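Local coordinates for imidazolonepropionase (Unidentified, PDB 2Q09), which catalyses the hydrolysis of imidazolone-5-propanoate to N-formimidoyl-L-glutamate, the third step of histidine degradation, at residues T73-A78 and P125-L130; I131-T136 and I325-M330; V138-G143 and I167-T172. All coordinates share one frame; numbering follows the deposited sequence.

The three contacts lie in the TIM-barrel domain of this metal-dependent hydrolase and share two consecutive elements, helix 116-133 and strand 135-141. Helix 116-133 serves both interaction 1 and interaction 2, and where it ends Leu130 O lies 3.1 Å from Val135 N, a probable hydrogen bond. Strand 135-141 then passes from interaction 2 into interaction 3, which is nested within the chain loop that interaction 2 closes. Interactions 1 and 3 are stitched together at Thr73, whose OG1 is 2.7 Å from Glu139 O. These two contacts border the iron site: 73-78 supplies the metal ligand His74, and the Lys141 side chain comes within about 4 Å of the iron. Interaction 2 lies farther off, with the Leu328 side chain about 13 Å from the metal.

Interaction 1 of 3, residues T73-A78 and P125-L130; sequences THLIFA and PRVKSL. With FE (Fe (III) ion), chain B.
The terminal nitrogen NH1 of Arg126 donates to two backbone carbonyls of the loop that follows strand 63-73. It lies 2.9 Å from Leu75 O and 3.0 Å from Phe77 O, and the second bond is the straighter, with an N-H...O angle of 165°. Phe77 O lies almost in the guanidinium plane, whereas Leu75 O is tilted from it by 15°. NH2 adds a weak bond to Phe77 O. The same guanidinium lies flat on one face of the Phe77 ring, its plane only 9° from the ring's, and Arg126 CZ is 3.6 Å from the ring centroid, a cation-pi stack. An arginine chain extended from CG to NE carries the group from the helix to this loop. Nearer the helix backbone the contact is apolar. Leu75 sends CD1 to within 3.8 Å of Val127 CG2, and its CD2 sits 4.1 Å from Leu130 CD1, so that its two methyls bridge the loop to helix 116-133.

On the same loop, His74 binds iron through NE2 at 2.1 Å, in a site completed by His72, His242, Asp317 and a water. The Phe77 side chain comes within about 4 Å of that of Tyr144, a residue of the inhibitor pocket. One positively charged group thus engages both the backbone and the aromatic side chain of the loop, which is likely to limit the movement of the loop just beyond the metal ligand His74.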
ATOM      1  N   THR A  73       3.648  -1.093  -1.534  1.00 21.79           N
ATOM      2  CA  THR A  73       4.426  -2.301  -1.782  1.00 21.39           C
ATOM      3  C   THR A  73       5.393  -2.161  -2.946  1.00 21.81           C
ATOM      4  O   THR A  73       5.242  -1.276  -3.792  1.00 20.06           O
ATOM      5  CB  THR A  73       3.541  -3.549  -2.057  1.00 22.10           C
ATOM      6  OG1 THR A  73       3.254  -3.646  -3.460  1.00 22.26           O
ATOM      7  CG2 THR A  73       2.229  -3.465  -1.285  1.00 19.89           C
ATOM      8  N   HIS A  74       6.391  -3.040  -2.949  1.00 19.82           N
ATOM      9  CA  HIS A  74       7.408  -3.122  -3.993  1.00 21.30           C
ATOM     10  C   HIS A  74       7.378  -4.604  -4.380  1.00 20.38           C
ATOM     11  O   HIS A  74       8.429  -5.197  -4.565  1.00 21.23           O
ATOM     12  CB  HIS A  74       8.819  -2.842  -3.449  1.00 20.71           C
ATOM     13  CG  HIS A  74       9.002  -1.507  -2.790  1.00 22.61           C
ATOM     14  ND1 HIS A  74       9.812  -0.526  -3.323  1.00 24.58           N
ATOM     15  CD2 HIS A  74       8.585  -1.033  -1.592  1.00 22.75           C
ATOM     16  CE1 HIS A  74       9.891   0.487  -2.480  1.00 24.89           C
ATOM     17  NE2 HIS A  74       9.158   0.206  -1.418  1.00 25.01           N
ATOM     18  N   LEU A  75       6.196  -5.201  -4.513  1.00 19.25           N
ATOM     19  CA  LEU A  75       6.121  -6.634  -4.800  1.00 19.74           C
ATOM     20  C   LEU A  75       6.636  -7.108  -6.155  1.00 19.75           C
ATOM     21  O   LEU A  75       6.790  -8.315  -6.365  1.00 20.71           O
ATOM     22  CB  LEU A  75       4.694  -7.157  -4.567  1.00 19.60           C
ATOM     23  CG  LEU A  75       3.543  -6.755  -5.489  1.00 21.64           C
ATOM     24  CD1 LEU A  75       3.581  -7.586  -6.778  1.00 20.65           C
ATOM     25  CD2 LEU A  75       2.223  -7.004  -4.745  1.00 21.24           C
ATOM     26  N   ILE A  76       6.899  -6.179  -7.068  1.00 18.66           N
ATOM     27  CA  ILE A  76       7.432  -6.553  -8.377  1.00 17.91           C
ATOM     28  C   ILE A  76       8.959  -6.485  -8.337  1.00 18.69           C
ATOM     29  O   ILE A  76       9.534  -5.409  -8.126  1.00 19.19           O
ATOM     30  CB  ILE A  76       6.926  -5.608  -9.486  1.00 20.29           C
ATOM     31  CG1 ILE A  76       5.463  -5.937  -9.813  1.00 19.88           C
ATOM     32  CG2 ILE A  76       7.813  -5.734 -10.740  1.00 19.64           C
ATOM     33  CD1 ILE A  76       4.860  -5.025 -10.903  1.00 20.97           C
ATOM     34  N   PHE A  77       9.612  -7.623  -8.538  1.00 18.53           N
ATOM     35  CA  PHE A  77      11.067  -7.645  -8.515  1.00 20.13           C
ATOM     36  C   PHE A  77      11.576  -9.029  -8.865  1.00 19.65           C
ATOM     37  O   PHE A  77      10.831 -10.015  -8.773  1.00 19.84           O
ATOM     38  CB  PHE A  77      11.576  -7.253  -7.120  1.00 20.81           C
ATOM     39  CG  PHE A  77      11.159  -8.212  -6.033  1.00 21.46           C
ATOM     40  CD1 PHE A  77      11.869  -9.382  -5.821  1.00 20.30           C
ATOM     41  CD2 PHE A  77      10.037  -7.961  -5.251  1.00 21.30           C
ATOM     42  CE1 PHE A  77      11.475 -10.300  -4.856  1.00 21.95           C
ATOM     43  CE2 PHE A  77       9.622  -8.871  -4.277  1.00 20.52           C
ATOM     44  CZ  PHE A  77      10.347 -10.046  -4.076  1.00 21.44           C
ATOM     45  N   ALA A  78      12.839  -9.086  -9.277  1.00 19.68           N
ATOM     46  CA  ALA A  78      13.483 -10.355  -9.607  1.00 21.84           C
ATOM     47  C   ALA A  78      14.658 -10.557  -8.659  1.00 21.35           C
ATOM     48  O   ALA A  78      15.004  -9.657  -7.893  1.00 21.08           O
ATOM     49  CB  ALA A  78      13.979 -10.347 -11.061  1.00 19.24           C
ATOM     50  N   PRO A 125       2.227 -15.242  -7.840  1.00 22.86           N
ATOM     51  CA  PRO A 125       2.077 -15.921  -6.545  1.00 23.56           C
ATOM     52  C   PRO A 125       2.093 -14.983  -5.341  1.00 22.51           C
ATOM     53  O   PRO A 125       1.472 -15.274  -4.317  1.00 21.81           O
ATOM     54  CB  PRO A 125       3.246 -16.902  -6.532  1.00 23.29           C
ATOM     55  CG  PRO A 125       4.274 -16.190  -7.353  1.00 23.99           C
ATOM     56  CD  PRO A 125       3.460 -15.683  -8.510  1.00 22.55           C
ATOM     57  N   ARG A 126       2.806 -13.869  -5.457  1.00 22.43           N
ATOM     58  CA  ARG A 126       2.871 -12.906  -4.364  1.00 21.13           C
ATOM     59  C   ARG A 126       1.511 -12.221  -4.218  1.00 22.53           C
ATOM     60  O   ARG A 126       0.976 -12.109  -3.115  1.00 20.60           O
ATOM     61  CB  ARG A 126       3.967 -11.874  -4.634  1.00 21.71           C
ATOM     62  CG  ARG A 126       5.375 -12.503  -4.740  1.00 20.37           C
ATOM     63  CD  ARG A 126       6.423 -11.507  -5.251  1.00 23.21           C
ATOM     64  NE  ARG A 126       7.682 -12.192  -5.541  1.00 23.29           N
ATOM     65  CZ  ARG A 126       8.626 -11.729  -6.355  1.00 23.15           C
ATOM     66  NH1 ARG A 126       8.465 -10.564  -6.971  1.00 23.06           N
ATOM     67  NH2 ARG A 126       9.728 -12.443  -6.566  1.00 25.75           N
ATOM     68  N   VAL A 127       0.950 -11.768  -5.332  1.00 21.08           N
ATOM     69  CA  VAL A 127      -0.351 -11.114  -5.296  1.00 22.25           C
ATOM     70  C   VAL A 127      -1.438 -12.083  -4.842  1.00 22.20           C
ATOM     71  O   VAL A 127      -2.380 -11.682  -4.165  1.00 22.49           O
ATOM     72  CB  VAL A 127      -0.743 -10.549  -6.676  1.00 22.66           C
ATOM     73  CG1 VAL A 127      -2.128  -9.888  -6.600  1.00 22.93           C
ATOM     74  CG2 VAL A 127       0.292  -9.529  -7.126  1.00 22.31           C
ATOM     75  N   LYS A 128      -1.304 -13.356  -5.198  1.00 22.89           N
ATOM     76  CA  LYS A 128      -2.310 -14.337  -4.803  1.00 23.28           C
ATOM     77  C   LYS A 128      -2.361 -14.516  -3.295  1.00 22.92           C
ATOM     78  O   LYS A 128      -3.420 -14.801  -2.732  1.00 22.96           O
ATOM     79  CB  LYS A 128      -2.058 -15.675  -5.502  1.00 24.47           C
ATOM     80  CG  LYS A 128      -2.392 -15.603  -6.995  1.00 27.36           C
ATOM     81  CD  LYS A 128      -2.236 -16.940  -7.701  1.00 29.79           C
ATOM     82  CE  LYS A 128      -2.576 -16.779  -9.175  1.00 33.61           C
ATOM     83  NZ  LYS A 128      -2.454 -18.048  -9.943  1.00 36.36           N
ATOM     84  N   SER A 129      -1.222 -14.354  -2.627  1.00 21.83           N
ATOM     85  CA  SER A 129      -1.215 -14.481  -1.174  1.00 23.10           C
ATOM     86  C   SER A 129      -1.957 -13.302  -0.549  1.00 22.01           C
ATOM     87  O   SER A 129      -2.659 -13.456   0.450  1.00 22.48           O
ATOM     88  CB  SER A 129       0.214 -14.547  -0.639  1.00 23.86           C
ATOM     89  OG  SER A 129       0.748 -15.848  -0.818  1.00 27.34           O
ATOM     90  N   LEU A 130      -1.796 -12.120  -1.128  1.00 19.73           N
ATOM     91  CA  LEU A 130      -2.487 -10.949  -0.598  1.00 20.29           C
ATOM     92  C   LEU A 130      -3.987 -11.121  -0.854  1.00 21.53           C
ATOM     93  O   LEU A 130      -4.815 -10.809   0.003  1.00 21.42           O
ATOM     94  CB  LEU A 130      -1.989  -9.664  -1.268  1.00 20.28           C
ATOM     95  CG  LEU A 130      -0.559  -9.225  -0.933  1.00 21.58           C
ATOM     96  CD1 LEU A 130      -0.238  -7.925  -1.654  1.00 22.49           C
ATOM     97  CD2 LEU A 130      -0.423  -9.034   0.576  1.00 22.02           C
TER
HETATM   98 FE    FE B 500       8.895   1.041   0.469  1.00 31.04          FE
HETATM   99  O   HOH W   1      10.560   0.666   2.213  1.00 26.67           O

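Interaction 2 of 3, residues I131-T136 and I325-M330; sequences IREGVT and IVSLRM
Glu133 meets Ser327, Leu328 and Arg329 through its carboxylate, at the far end of a side chain that leaves CB with CG anti to the carbonyl carbon (chi1 -72°) and runs on extended. CD comes within 3.5 Å of Ser327 OG, and from there the two oxygens part company. OE1 accepts from Leu328 N at 2.7 Å through its syn lone pair, and takes a weak bond from Arg329 N. OE2 receives the hydroxyl hydrogen of Ser327 OG at 2.6 Å, also on its syn side; water 2 gives it a weak bond and donates to Val326 O as well. Ser327 is the N-cap of the following helix, and its OG in turn accepts from Met330 N at 3.1 Å. The negative carboxylate therefore sits at the positive end of the helix dipole, which would probably stabilise it. Alongside, Val135 CG2 packs on Leu328 CD2 at 3.8 Å, while the Arg329 guanidinium turns to Gln394 and Leu386 O. The contact joins the C-terminal end of helix 116-133, closed by a Schellman motif at Gly134, and the start of strand 135-141 to the N-terminal end of helix 328-339.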
ATOM      1  N   ILE A 131      -4.333 -11.617  -2.038  1.00 21.48           N
ATOM      2  CA  ILE A 131      -5.733 -11.834  -2.401  1.00 22.64           C
ATOM      3  C   ILE A 131      -6.474 -12.695  -1.376  1.00 23.30           C
ATOM      4  O   ILE A 131      -7.552 -12.320  -0.905  1.00 22.67           O
ATOM      5  CB  ILE A 131      -5.841 -12.494  -3.809  1.00 23.34           C
ATOM      6  CG1 ILE A 131      -5.765 -11.427  -4.917  1.00 25.01           C
ATOM      7  CG2 ILE A 131      -7.187 -13.209  -3.967  1.00 22.74           C
ATOM      8  CD1 ILE A 131      -4.739 -10.356  -4.692  1.00 33.57           C
ATOM      9  N   ARG A 132      -5.900 -13.834  -1.015  1.00 21.96           N
ATOM     10  CA  ARG A 132      -6.562 -14.706  -0.054  1.00 23.74           C
ATOM     11  C   ARG A 132      -6.634 -14.147   1.366  1.00 23.86           C
ATOM     12  O   ARG A 132      -7.403 -14.651   2.188  1.00 23.93           O
ATOM     13  CB  ARG A 132      -5.916 -16.087  -0.062  1.00 24.89           C
ATOM     14  CG  ARG A 132      -4.466 -16.111   0.337  1.00 25.82           C
ATOM     15  CD  ARG A 132      -3.859 -17.461  -0.004  1.00 27.72           C
ATOM     16  NE  ARG A 132      -2.522 -17.603   0.557  1.00 27.70           N
ATOM     17  CZ  ARG A 132      -1.667 -18.561   0.219  1.00 28.65           C
ATOM     18  NH1 ARG A 132      -2.008 -19.468  -0.686  1.00 26.99           N
ATOM     19  NH2 ARG A 132      -0.474 -18.608   0.792  1.00 27.79           N
ATOM     20  N   GLU A 133      -5.841 -13.119   1.659  1.00 22.68           N
ATOM     21  CA  GLU A 133      -5.883 -12.484   2.971  1.00 23.37           C
ATOM     22  C   GLU A 133      -7.023 -11.476   2.990  1.00 24.03           C
ATOM     23  O   GLU A 133      -7.379 -10.954   4.045  1.00 26.03           O
ATOM     24  CB  GLU A 133      -4.598 -11.714   3.281  1.00 23.68           C
ATOM     25  CG  GLU A 133      -3.382 -12.542   3.582  1.00 27.23           C
ATOM     26  CD  GLU A 133      -2.335 -11.751   4.358  1.00 27.69           C
ATOM     27  OE1 GLU A 133      -2.164 -10.547   4.077  1.00 28.62           O
ATOM     28  OE2 GLU A 133      -1.678 -12.337   5.242  1.00 28.93           O
ATOM     29  N   GLY A 134      -7.562 -11.170   1.814  1.00 22.80           N
ATOM     30  CA  GLY A 134      -8.650 -10.213   1.733  1.00 21.83           C
ATOM     31  C   GLY A 134      -8.265  -8.877   1.115  1.00 19.80           C
ATOM     32  O   GLY A 134      -9.051  -7.935   1.152  1.00 19.25           O
ATOM     33  N   VAL A 135      -7.069  -8.776   0.543  1.00 18.60           N
ATOM     34  CA  VAL A 135      -6.654  -7.513  -0.071  1.00 19.56           C
ATOM     35  C   VAL A 135      -7.340  -7.369  -1.432  1.00 19.55           C
ATOM     36  O   VAL A 135      -7.220  -8.245  -2.289  1.00 21.41           O
ATOM     37  CB  VAL A 135      -5.128  -7.451  -0.267  1.00 20.92           C
ATOM     38  CG1 VAL A 135      -4.745  -6.147  -0.973  1.00 18.35           C
ATOM     39  CG2 VAL A 135      -4.420  -7.524   1.098  1.00 20.49           C
ATOM     40  N   THR A 136      -8.062  -6.270  -1.627  1.00 19.62           N
ATOM     41  CA  THR A 136      -8.781  -6.053  -2.880  1.00 20.90           C
ATOM     42  C   THR A 136      -8.198  -4.912  -3.703  1.00 20.75           C
ATOM     43  O   THR A 136      -8.536  -4.749  -4.875  1.00 21.46           O
ATOM     44  CB  THR A 136     -10.275  -5.804  -2.612  1.00 21.18           C
ATOM     45  OG1 THR A 136     -10.418  -4.781  -1.620  1.00 22.56           O
ATOM     46  CG2 THR A 136     -10.934  -7.088  -2.119  1.00 21.56           C
ATOM     47  N   ILE A 325       8.189  -9.986   3.562  1.00 20.87           N
ATOM     48  CA  ILE A 325       7.047 -10.681   4.133  1.00 20.75           C
ATOM     49  C   ILE A 325       5.765 -10.327   3.397  1.00 21.49           C
ATOM     50  O   ILE A 325       5.251  -9.217   3.500  1.00 21.92           O
ATOM     51  CB  ILE A 325       6.926 -10.348   5.634  1.00 22.03           C
ATOM     52  CG1 ILE A 325       8.249 -10.701   6.329  1.00 24.46           C
ATOM     53  CG2 ILE A 325       5.782 -11.127   6.260  1.00 22.19           C
ATOM     54  CD1 ILE A 325       8.351 -10.252   7.768  1.00 28.25           C
ATOM     55  N   VAL A 326       5.254 -11.291   2.644  1.00 20.83           N
ATOM     56  CA  VAL A 326       4.051 -11.092   1.855  1.00 21.74           C
ATOM     57  C   VAL A 326       2.802 -11.352   2.676  1.00 22.04           C
ATOM     58  O   VAL A 326       2.156 -12.393   2.549  1.00 21.59           O
ATOM     59  CB  VAL A 326       4.061 -12.004   0.628  1.00 22.18           C
ATOM     60  CG1 VAL A 326       2.850 -11.708  -0.254  1.00 22.70           C
ATOM     61  CG2 VAL A 326       5.359 -11.783  -0.156  1.00 21.79           C
ATOM     62  N   SER A 327       2.477 -10.390   3.527  1.00 22.07           N
ATOM     63  CA  SER A 327       1.312 -10.494   4.384  1.00 22.51           C
ATOM     64  C   SER A 327       0.926  -9.109   4.893  1.00 23.05           C
ATOM     65  O   SER A 327       1.734  -8.421   5.525  1.00 20.82           O
ATOM     66  CB  SER A 327       1.614 -11.401   5.579  1.00 23.24           C
ATOM     67  OG  SER A 327       0.488 -11.492   6.436  1.00 23.12           O
ATOM     68  N   LEU A 328      -0.302  -8.691   4.611  1.00 21.79           N
ATOM     69  CA  LEU A 328      -0.767  -7.399   5.094  1.00 21.20           C
ATOM     70  C   LEU A 328      -1.188  -7.574   6.549  1.00 19.68           C
ATOM     71  O   LEU A 328      -0.934  -6.719   7.394  1.00 19.61           O
ATOM     72  CB  LEU A 328      -1.966  -6.894   4.285  1.00 21.61           C
ATOM     73  CG  LEU A 328      -2.615  -5.622   4.851  1.00 20.20           C
ATOM     74  CD1 LEU A 328      -1.595  -4.485   4.865  1.00 20.51           C
ATOM     75  CD2 LEU A 328      -3.830  -5.236   4.012  1.00 21.23           C
ATOM     76  N   ARG A 329      -1.839  -8.695   6.834  1.00 18.89           N
ATOM     77  CA  ARG A 329      -2.296  -8.952   8.192  1.00 21.33           C
ATOM     78  C   ARG A 329      -1.160  -9.072   9.200  1.00 20.11           C
ATOM     79  O   ARG A 329      -1.316  -8.678  10.354  1.00 19.52           O
ATOM     80  CB  ARG A 329      -3.204 -10.184   8.220  1.00 21.13           C
ATOM     81  CG  ARG A 329      -4.535  -9.897   7.510  1.00 24.48           C
ATOM     82  CD  ARG A 329      -5.480 -11.082   7.503  1.00 25.64           C
ATOM     83  NE  ARG A 329      -5.931 -11.433   8.844  1.00 23.02           N
ATOM     84  CZ  ARG A 329      -6.795 -12.413   9.095  1.00 25.05           C
ATOM     85  NH1 ARG A 329      -7.295 -13.122   8.090  1.00 24.77           N
ATOM     86  NH2 ARG A 329      -7.148 -12.702  10.339  1.00 22.46           N
HETATM   87  N   MSE A 330      -0.011  -9.590   8.772  1.00 20.73           N
HETATM   88  CA  MSE A 330       1.132  -9.705   9.677  1.00 20.25           C
HETATM   89  C   MSE A 330       1.549  -8.269  10.004  1.00 21.10           C
HETATM   90  O   MSE A 330       1.949  -7.952  11.128  1.00 18.26           O
HETATM   91  CB  MSE A 330       2.292 -10.437   8.998  1.00 20.29           C
HETATM   92  CG  MSE A 330       3.503 -10.661   9.890  1.00 24.39           C
HETATM   93 SE   MSE A 330       3.140 -11.937  11.335  1.00 26.81          SE
HETATM   94  CE  MSE A 330       3.217 -10.734  12.839  1.00 27.45           C
TER
HETATM   95  O   HOH W   2       0.171 -14.117   3.315  1.00 33.40           O

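Interaction 3 of 3, residues V138-G143 and I167-T172; sequences VEIKSG and IRVKTT
Strands 138-141 and 168-172 are parallel neighbours in the TIM barrel, paired from Val138 with Val169 to Lys141 with Thr172. Their backbones alternate as donor and acceptor: Val138 N bonds to Arg168 O at 2.8 Å, Lys170 N to Val138 O, Ile140 N to Lys170 O at 2.9 Å, and Thr172 N to Ile140 O. Ser142 N extends the ladder past the strand end to Thr172 O. The axes of the two short strand segments are inclined by 30°, and the connection through helix 148-164 makes this a beta-alpha-beta unit of the barrel. Val138, Ile140, Val169 and Thr171 turn to the face covered by the surrounding helices. Here Ile140 CD1 touches Val169 CG1 at 4.0 Å, and at the strand start Ile167 crosses Val138 at about a right angle, its CD1 tight against Val138 CG1 at 3.4 Å.

The other face carries Glu139, Lys141 and Thr172. Glu139 starts with CG anti to the backbone N (chi1 -176°), which brings CG within 3.5 Å of Thr172 OG1, and the chain then bends at chi2. Its OE2 receives the hydroxyl of Thr172 OG1 at 2.6 Å from above the carboxylate plane, and Lys141 NZ at 2.7 Å, a salt bridge on the syn side. Lys240 NZ pairs with the same oxygen. An alanine at Glu139 would probably leave the Thr172 hydroxyl without its acceptor and deprive both lysines of a shared carboxylate. Lys141, running beside Thr172 with its CG 4.0 Å from Thr172 CB, has a second carboxylate partner in Asp212 and packs against the metal ligands His72 and His74.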
ATOM      1  N   VAL A 138      -4.247  -3.059  -4.171  1.00 19.54           N
ATOM      2  CA  VAL A 138      -2.841  -3.039  -3.785  1.00 20.18           C
ATOM      3  C   VAL A 138      -2.095  -1.986  -4.596  1.00 21.67           C
ATOM      4  O   VAL A 138      -2.378  -1.788  -5.774  1.00 21.44           O
ATOM      5  CB  VAL A 138      -2.167  -4.428  -4.002  1.00 19.26           C
ATOM      6  CG1 VAL A 138      -2.264  -4.847  -5.476  1.00 19.05           C
ATOM      7  CG2 VAL A 138      -0.705  -4.374  -3.576  1.00 20.00           C
ATOM      8  N   GLU A 139      -1.166  -1.292  -3.946  1.00 22.03           N
ATOM      9  CA  GLU A 139      -0.349  -0.283  -4.610  1.00 21.27           C
ATOM     10  C   GLU A 139       1.005  -0.934  -4.894  1.00 22.80           C
ATOM     11  O   GLU A 139       1.597  -1.561  -4.004  1.00 21.78           O
ATOM     12  CB  GLU A 139      -0.148   0.928  -3.698  1.00 21.77           C
ATOM     13  CG  GLU A 139       0.619   2.087  -4.357  1.00 21.99           C
ATOM     14  CD  GLU A 139       2.052   2.222  -3.852  1.00 25.37           C
ATOM     15  OE1 GLU A 139       2.611   1.233  -3.315  1.00 25.31           O
ATOM     16  OE2 GLU A 139       2.625   3.324  -4.001  1.00 26.83           O
ATOM     17  N   ILE A 140       1.484  -0.799  -6.127  1.00 21.57           N
ATOM     18  CA  ILE A 140       2.761  -1.381  -6.521  1.00 20.44           C
ATOM     19  C   ILE A 140       3.671  -0.305  -7.106  1.00 22.23           C
ATOM     20  O   ILE A 140       3.274   0.441  -8.007  1.00 21.65           O
ATOM     21  CB  ILE A 140       2.554  -2.511  -7.552  1.00 20.97           C
ATOM     22  CG1 ILE A 140       1.642  -3.589  -6.956  1.00 18.64           C
ATOM     23  CG2 ILE A 140       3.903  -3.116  -7.947  1.00 20.73           C
ATOM     24  CD1 ILE A 140       1.293  -4.722  -7.933  1.00 22.29           C
ATOM     25  N   LYS A 141       4.890  -0.227  -6.591  1.00 22.14           N
ATOM     26  CA  LYS A 141       5.847   0.770  -7.052  1.00 23.09           C
ATOM     27  C   LYS A 141       6.856   0.206  -8.043  1.00 23.49           C
ATOM     28  O   LYS A 141       7.037  -1.013  -8.140  1.00 23.91           O
ATOM     29  CB  LYS A 141       6.619   1.337  -5.861  1.00 23.61           C
ATOM     30  CG  LYS A 141       5.742   1.791  -4.699  1.00 22.44           C
ATOM     31  CD  LYS A 141       6.577   2.039  -3.453  1.00 22.70           C
ATOM     32  CE  LYS A 141       5.688   2.344  -2.248  1.00 21.17           C
ATOM     33  NZ  LYS A 141       4.824   3.537  -2.509  1.00 22.81           N
ATOM     34  N   SER A 142       7.488   1.100  -8.797  1.00 23.77           N
ATOM     35  CA  SER A 142       8.542   0.700  -9.720  1.00 24.42           C
ATOM     36  C   SER A 142       9.763   0.899  -8.817  1.00 24.89           C
ATOM     37  O   SER A 142       9.701   0.562  -7.637  1.00 26.57           O
ATOM     38  CB  SER A 142       8.578   1.626 -10.948  1.00 23.67           C
ATOM     39  OG  SER A 142       8.759   2.989 -10.591  1.00 26.51           O
ATOM     40  N   GLY A 143      10.867   1.423  -9.331  1.00 23.90           N
ATOM     41  CA  GLY A 143      12.006   1.652  -8.458  1.00 23.65           C
ATOM     42  C   GLY A 143      13.148   0.651  -8.460  1.00 24.30           C
ATOM     43  O   GLY A 143      14.157   0.871  -7.794  1.00 25.47           O
ATOM     44  N   ILE A 167      -8.217  -8.023  -8.594  1.00 24.81           N
ATOM     45  CA  ILE A 167      -7.691  -7.108  -7.589  1.00 24.49           C
ATOM     46  C   ILE A 167      -7.387  -5.763  -8.251  1.00 24.26           C
ATOM     47  O   ILE A 167      -6.946  -5.722  -9.400  1.00 23.52           O
ATOM     48  CB  ILE A 167      -6.403  -7.738  -6.961  1.00 25.13           C
ATOM     49  CG1 ILE A 167      -6.071  -7.103  -5.608  1.00 26.38           C
ATOM     50  CG2 ILE A 167      -5.239  -7.635  -7.938  1.00 24.53           C
ATOM     51  CD1 ILE A 167      -5.592  -5.690  -5.676  1.00 32.86           C
ATOM     52  N   ARG A 168      -7.638  -4.666  -7.538  1.00 23.08           N
ATOM     53  CA  ARG A 168      -7.368  -3.339  -8.077  1.00 22.45           C
ATOM     54  C   ARG A 168      -5.906  -2.980  -7.826  1.00 23.16           C
ATOM     55  O   ARG A 168      -5.384  -3.177  -6.723  1.00 23.31           O
ATOM     56  CB  ARG A 168      -8.273  -2.290  -7.424  1.00 22.20           C
ATOM     57  CG  ARG A 168      -9.761  -2.529  -7.642  1.00 24.20           C
ATOM     58  CD  ARG A 168     -10.590  -1.505  -6.869  1.00 25.78           C
ATOM     59  NE  ARG A 168     -12.016  -1.833  -6.866  1.00 26.42           N
ATOM     60  CZ  ARG A 168     -12.856  -1.570  -7.861  1.00 28.31           C
ATOM     61  NH1 ARG A 168     -12.425  -0.961  -8.963  1.00 27.61           N
ATOM     62  NH2 ARG A 168     -14.134  -1.923  -7.756  1.00 25.94           N
ATOM     63  N   VAL A 169      -5.244  -2.457  -8.848  1.00 21.53           N
ATOM     64  CA  VAL A 169      -3.845  -2.086  -8.710  1.00 21.27           C
ATOM     65  C   VAL A 169      -3.628  -0.608  -8.969  1.00 22.43           C
ATOM     66  O   VAL A 169      -4.098  -0.074  -9.971  1.00 23.51           O
ATOM     67  CB  VAL A 169      -2.948  -2.880  -9.693  1.00 22.15           C
ATOM     68  CG1 VAL A 169      -1.501  -2.428  -9.566  1.00 19.60           C
ATOM     69  CG2 VAL A 169      -3.071  -4.374  -9.421  1.00 20.46           C
ATOM     70  N   LYS A 170      -2.930   0.051  -8.055  1.00 22.35           N
ATOM     71  CA  LYS A 170      -2.595   1.456  -8.219  1.00 22.64           C
ATOM     72  C   LYS A 170      -1.090   1.422  -8.457  1.00 23.49           C
ATOM     73  O   LYS A 170      -0.353   0.753  -7.720  1.00 23.83           O
ATOM     74  CB  LYS A 170      -2.903   2.247  -6.947  1.00 25.70           C
ATOM     75  CG  LYS A 170      -4.371   2.187  -6.514  1.00 27.53           C
ATOM     76  CD  LYS A 170      -5.313   2.788  -7.548  1.00 30.77           C
ATOM     77  CE  LYS A 170      -5.132   4.292  -7.689  1.00 33.81           C
ATOM     78  NZ  LYS A 170      -6.184   4.876  -8.559  1.00 36.90           N
ATOM     79  N   THR A 171      -0.627   2.120  -9.485  1.00 22.19           N
ATOM     80  CA  THR A 171       0.798   2.119  -9.782  1.00 22.23           C
ATOM     81  C   THR A 171       1.479   3.383  -9.302  1.00 22.98           C
ATOM     82  O   THR A 171       0.880   4.459  -9.293  1.00 21.99           O
ATOM     83  CB  THR A 171       1.050   1.975 -11.292  1.00 22.63           C
ATOM     84  OG1 THR A 171       0.421   3.061 -11.984  1.00 23.18           O
ATOM     85  CG2 THR A 171       0.479   0.652 -11.800  1.00 21.43           C
ATOM     86  N   THR A 172       2.744   3.252  -8.930  1.00 21.63           N
ATOM     87  CA  THR A 172       3.500   4.388  -8.451  1.00 23.24           C
ATOM     88  C   THR A 172       4.907   4.370  -9.025  1.00 23.95           C
ATOM     89  O   THR A 172       5.633   3.381  -8.888  1.00 23.45           O
ATOM     90  CB  THR A 172       3.578   4.388  -6.914  1.00 23.87           C
ATOM     91  OG1 THR A 172       2.253   4.457  -6.365  1.00 25.03           O
ATOM     92  CG2 THR A 172       4.368   5.591  -6.426  1.00 24.92           C
TER